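Local coordinates for protein yeast glycogen phosphorylase (Saccharomyces cerevisiae, PDB 1YGP) that belongs to the carbohydrate phosphorylase family, with a fold of the GT-B type, and carries a bound pyridoxal-5'-phosphate, at residues G188-Y193 with L279-P284; S708-H713 with L735-V740. All coordinates share one frame; numbering follows the deposited sequence.

Interaction 1 of 2, residues G188-Y193 with L279-P284; sequences GLRYEY and LWQARP
The amide N of R190 donates to W280 O at 2.9 Å. Just before it, W280 N donates to G188 O at 3.1 Å, and the same oxygen takes a CA-H...O contact from L279 CA at 3.5 Å. This short parallel ladder pairs G188 with L279 and L189 with W280, ending where the first chain leaves its strand 184-189. W280 lies on the L189 side of the sheet, its indole NE1 bonded to S339 OG. On the other side L279 CB meets R190 CB at 4.0 Å, and L279 CD2 reaches 3.9 Å from L189 O. With CG anti to the backbone N (chi1 -161°), the R190 chain runs alongside Q281, the two pointing the same way with guanidinium and amide planes 89° apart. A bend at chi3 turns NH2 to E192 OE2, 2.8 Å away, in a salt bridge that is weak as a hydrogen bond. R190 NH1 bridges to E220, and Y262 makes a cation-pi contact. The arginine thus has two carboxylates and an aromatic ring around it, which would offset the charge of this buried guanidinium next to the parallel strand pair.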
# COMPACT_ATOMS: atom_id res chain seq x y z
N GLY A 188 -13.88 12.17 6.15
CA GLY A 188 -13.78 11.07 7.10
C GLY A 188 -12.36 10.55 7.21
O GLY A 188 -11.40 11.26 6.88
N LEU A 189 -12.17 9.30 7.65
CA LEU A 189 -10.83 8.73 7.83
C LEU A 189 -10.67 7.49 6.97
O LEU A 189 -11.64 6.79 6.68
CB LEU A 189 -10.62 8.39 9.27
CG LEU A 189 -10.57 9.55 10.23
CD1 LEU A 189 -10.96 9.13 11.64
CD2 LEU A 189 -9.18 10.12 10.15
N ARG A 190 -9.48 7.17 6.50
CA ARG A 190 -9.29 6.05 5.63
C ARG A 190 -8.72 4.98 6.54
O ARG A 190 -7.50 4.89 6.72
CB ARG A 190 -8.33 6.44 4.54
CG ARG A 190 -8.42 5.53 3.35
CD ARG A 190 -7.33 5.88 2.36
NE ARG A 190 -6.08 5.26 2.76
CZ ARG A 190 -5.45 4.38 1.99
NH1 ARG A 190 -5.90 4.00 0.79
NH2 ARG A 190 -4.34 3.84 2.46
N TYR A 191 -9.56 4.17 7.16
CA TYR A 191 -9.08 3.14 8.05
C TYR A 191 -8.33 2.07 7.27
O TYR A 191 -8.88 1.58 6.27
CB TYR A 191 -10.27 2.54 8.75
CG TYR A 191 -11.00 3.60 9.55
CD1 TYR A 191 -10.48 4.05 10.76
CD2 TYR A 191 -12.19 4.14 9.07
CE1 TYR A 191 -11.15 5.03 11.48
CE2 TYR A 191 -12.86 5.12 9.78
CZ TYR A 191 -12.34 5.56 10.98
OH TYR A 191 -13.00 6.54 11.70
N GLU A 192 -7.10 1.69 7.64
CA GLU A 192 -6.42 0.61 6.91
C GLU A 192 -7.07 -0.74 7.13
O GLU A 192 -7.17 -1.57 6.22
CB GLU A 192 -4.99 0.34 7.32
CG GLU A 192 -3.94 1.37 6.98
CD GLU A 192 -3.75 1.58 5.49
OE1 GLU A 192 -3.09 0.76 4.85
OE2 GLU A 192 -4.28 2.58 5.00
N TYR A 193 -7.49 -0.98 8.36
CA TYR A 193 -7.96 -2.29 8.72
C TYR A 193 -9.41 -2.42 9.10
O TYR A 193 -9.79 -3.44 9.67
CB TYR A 193 -7.05 -2.80 9.85
CG TYR A 193 -5.58 -2.80 9.49
CD1 TYR A 193 -5.09 -3.73 8.58
CD2 TYR A 193 -4.73 -1.85 10.04
CE1 TYR A 193 -3.74 -3.72 8.22
CE2 TYR A 193 -3.39 -1.83 9.68
CZ TYR A 193 -2.89 -2.76 8.77
OH TYR A 193 -1.55 -2.77 8.44
N LEU A 279 -11.13 11.40 2.33
CA LEU A 279 -10.78 10.65 3.51
C LEU A 279 -9.32 10.99 3.81
O LEU A 279 -8.58 11.31 2.88
CB LEU A 279 -10.99 9.17 3.20
CG LEU A 279 -12.30 8.78 2.53
CD1 LEU A 279 -12.02 7.64 1.59
CD2 LEU A 279 -13.35 8.44 3.55
N TRP A 280 -8.89 10.97 5.06
CA TRP A 280 -7.54 11.31 5.43
C TRP A 280 -6.82 10.08 5.91
O TRP A 280 -7.40 9.25 6.61
CB TRP A 280 -7.52 12.34 6.56
CG TRP A 280 -8.24 13.64 6.22
CD1 TRP A 280 -9.51 13.93 6.69
CD2 TRP A 280 -7.75 14.59 5.38
NE1 TRP A 280 -9.82 15.07 6.12
CE2 TRP A 280 -8.82 15.50 5.33
CE3 TRP A 280 -6.58 14.80 4.64
CZ2 TRP A 280 -8.71 16.64 4.52
CZ3 TRP A 280 -6.49 15.94 3.84
CH2 TRP A 280 -7.54 16.85 3.78
N GLN A 281 -5.54 9.96 5.59
CA GLN A 281 -4.63 8.92 6.09
C GLN A 281 -3.60 9.65 6.92
O GLN A 281 -3.16 10.71 6.45
CB GLN A 281 -3.95 8.25 4.94
CG GLN A 281 -2.75 7.39 5.30
CD GLN A 281 -2.26 6.69 4.06
OE1 GLN A 281 -2.62 5.54 3.86
NE2 GLN A 281 -1.49 7.30 3.17
N ALA A 282 -3.18 9.16 8.09
CA ALA A 282 -2.18 9.88 8.86
C ALA A 282 -0.80 9.45 8.47
O ALA A 282 -0.59 8.24 8.31
CB ALA A 282 -2.28 9.61 10.33
N ARG A 283 0.16 10.35 8.29
CA ARG A 283 1.53 9.99 7.92
C ARG A 283 2.48 10.70 8.87
O ARG A 283 2.07 11.71 9.47
CB ARG A 283 1.81 10.40 6.49
CG ARG A 283 1.10 9.45 5.52
CD ARG A 283 1.59 9.74 4.11
NE ARG A 283 0.77 9.14 3.06
CZ ARG A 283 0.81 9.57 1.79
NH1 ARG A 283 1.62 10.57 1.40
NH2 ARG A 283 -0.01 9.04 0.88
N PRO A 284 3.67 10.19 9.19
CA PRO A 284 4.68 10.82 10.02
C PRO A 284 5.33 12.01 9.34
O PRO A 284 5.35 12.08 8.10
CB PRO A 284 5.66 9.74 10.30
CG PRO A 284 5.62 8.97 8.99
CD PRO A 284 4.14 8.87 8.77

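Interaction 2 of 2, residues S708-H713 with L735-V740; sequences SDLSEH and LIIGTV
D709 presents its carbonyl O to L735 N, 3.1 Å away, in an almost straight bond (175°) that opens a parallel ladder; its carboxylate turns elsewhere, to K575. L710 follows with CG anti to the backbone N (chi1 -162°), which sends the chain over the neighbouring strand, where CD2 lies 4.0 Å from L735 CB and CD1 3.5 Å from I737 CG2. At S711 the backbone N donates to L735 O at 2.9 Å, and S711 O accepts from I737 N. The hydroxyl, held between the backbone N and the carbonyl carbon (chi1 60°), shares a hydrogen bond with H713 NE2 at 3.0 Å and has I736 CD1 beside it. E712 lies alongside I737 and points the same way, its carboxyl CD 3.5 Å from I737 CG2, while OE1 bonds to Y827 OH. H713 N then donates to I737 O at 2.8 Å, and H713 O accepts from T739 N, passing G738. The imidazole meets I736 at its edge, CD2 to CG2 3.4 Å, near the ring plane. ND1 bonds to K607 NZ and NE2 to S711 OG, which should hold the ring's rotation, its side chain about 6 Å from the pyridoxal-5'-phosphate, whose pocket includes K607. The two strands are joined through helix 724-730 in a beta-alpha-beta unit of a parallel sheet: S711, H713 and I736 touch that helix, E712 and I737 pack against helix 820-840, and strands 601-606 and 757-759 continue the sheet beyond 710-713 and 735-739 respectively.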
# COMPACT_ATOMS: atom_id res chain seq x y z
N SER A 708 -36.05 -11.75 2.59
CA SER A 708 -36.73 -11.84 3.86
C SER A 708 -38.22 -12.00 3.72
O SER A 708 -38.86 -11.26 2.97
CB SER A 708 -36.43 -10.60 4.65
OG SER A 708 -36.75 -10.76 6.03
N ASP A 709 -38.76 -12.99 4.45
CA ASP A 709 -40.19 -13.09 4.58
C ASP A 709 -40.62 -12.25 5.79
O ASP A 709 -41.59 -11.48 5.73
CB ASP A 709 -40.58 -14.55 4.76
CG ASP A 709 -40.54 -15.40 3.51
OD1 ASP A 709 -40.61 -14.88 2.40
OD2 ASP A 709 -40.46 -16.62 3.63
N LEU A 710 -39.89 -12.35 6.90
CA LEU A 710 -40.20 -11.63 8.12
C LEU A 710 -38.85 -11.20 8.70
O LEU A 710 -37.84 -11.93 8.58
CB LEU A 710 -40.97 -12.60 9.00
CG LEU A 710 -41.87 -12.30 10.24
CD1 LEU A 710 -41.07 -12.60 11.48
CD2 LEU A 710 -42.48 -10.91 10.17
N SER A 711 -38.79 -10.02 9.31
CA SER A 711 -37.57 -9.52 9.92
C SER A 711 -37.86 -9.06 11.33
O SER A 711 -38.87 -8.39 11.59
CB SER A 711 -37.01 -8.37 9.10
OG SER A 711 -37.83 -7.22 8.94
N GLU A 712 -37.01 -9.38 12.28
CA GLU A 712 -37.29 -9.11 13.68
C GLU A 712 -36.83 -7.72 14.09
O GLU A 712 -35.68 -7.33 13.81
CB GLU A 712 -36.61 -10.16 14.51
CG GLU A 712 -37.08 -11.55 14.14
CD GLU A 712 -38.02 -12.18 15.14
OE1 GLU A 712 -38.17 -11.67 16.25
OE2 GLU A 712 -38.60 -13.22 14.80
N HIS A 713 -37.64 -6.90 14.73
CA HIS A 713 -37.19 -5.59 15.16
C HIS A 713 -37.74 -5.43 16.58
O HIS A 713 -38.58 -4.59 16.87
CB HIS A 713 -37.73 -4.55 14.18
CG HIS A 713 -36.99 -4.64 12.84
ND1 HIS A 713 -35.71 -4.38 12.53
CD2 HIS A 713 -37.59 -5.08 11.70
CE1 HIS A 713 -35.53 -4.67 11.26
NE2 HIS A 713 -36.68 -5.09 10.77
N LEU A 735 -42.08 -8.44 5.96
CA LEU A 735 -42.94 -7.95 7.02
C LEU A 735 -42.16 -7.83 8.33
O LEU A 735 -41.14 -8.49 8.49
CB LEU A 735 -44.14 -8.89 7.13
CG LEU A 735 -45.09 -9.08 5.91
CD1 LEU A 735 -46.40 -9.62 6.43
CD2 LEU A 735 -45.44 -7.78 5.19
N ILE A 736 -42.55 -6.98 9.27
CA ILE A 736 -41.83 -6.68 10.50
C ILE A 736 -42.59 -7.34 11.64
O ILE A 736 -43.84 -7.27 11.65
CB ILE A 736 -41.82 -5.14 10.83
CG1 ILE A 736 -41.31 -4.30 9.65
CG2 ILE A 736 -41.00 -4.90 12.09
CD1 ILE A 736 -39.90 -4.53 9.09
N ILE A 737 -41.89 -8.01 12.56
CA ILE A 737 -42.47 -8.36 13.85
C ILE A 737 -41.64 -7.45 14.75
O ILE A 737 -40.40 -7.52 14.75
CB ILE A 737 -42.29 -9.89 14.26
CG1 ILE A 737 -42.84 -10.04 15.69
CG2 ILE A 737 -40.85 -10.38 14.18
CD1 ILE A 737 -43.06 -11.50 16.14
N GLY A 738 -42.22 -6.51 15.48
CA GLY A 738 -41.41 -5.60 16.24
C GLY A 738 -42.11 -5.00 17.43
O GLY A 738 -43.31 -5.17 17.65
N THR A 739 -41.28 -4.32 18.21
CA THR A 739 -41.72 -3.61 19.37
C THR A 739 -42.15 -2.23 18.93
O THR A 739 -41.72 -1.73 17.89
CB THR A 739 -40.61 -3.48 20.35
OG1 THR A 739 -39.75 -4.60 20.23
CG2 THR A 739 -41.17 -3.47 21.74
N VAL A 740 -43.01 -1.56 19.70
CA VAL A 740 -43.52 -0.26 19.29
C VAL A 740 -42.56 0.80 19.82
O VAL A 740 -42.67 1.44 20.87
CB VAL A 740 -45.01 -0.15 19.80
CG1 VAL A 740 -45.15 -0.63 21.24
CG2 VAL A 740 -45.47 1.29 19.59

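Both interactions are buried pairings of parallel strands, but they share no element: interaction 1 belongs to the mixed sheet and interaction 2 to the all-parallel one, on opposite sides of the chain's centre, with centres 37 Å apart. Residues 188-193 and 279-284 pair only briefly, then diverge into a charged group with partly exposed members, near which Y193 and R283 pack on E287 and N214 of the second subunit. Residues 708-713 and 735-740 keep their ladder over four residue pairs, the second strand bringing leucine and isoleucines against a largely polar first strand, and no other chain touches them. There H713, joined to S711, lies near pyridoxal-5'-phosphate, whereas D709 and E712 find partners in K575 and Y827.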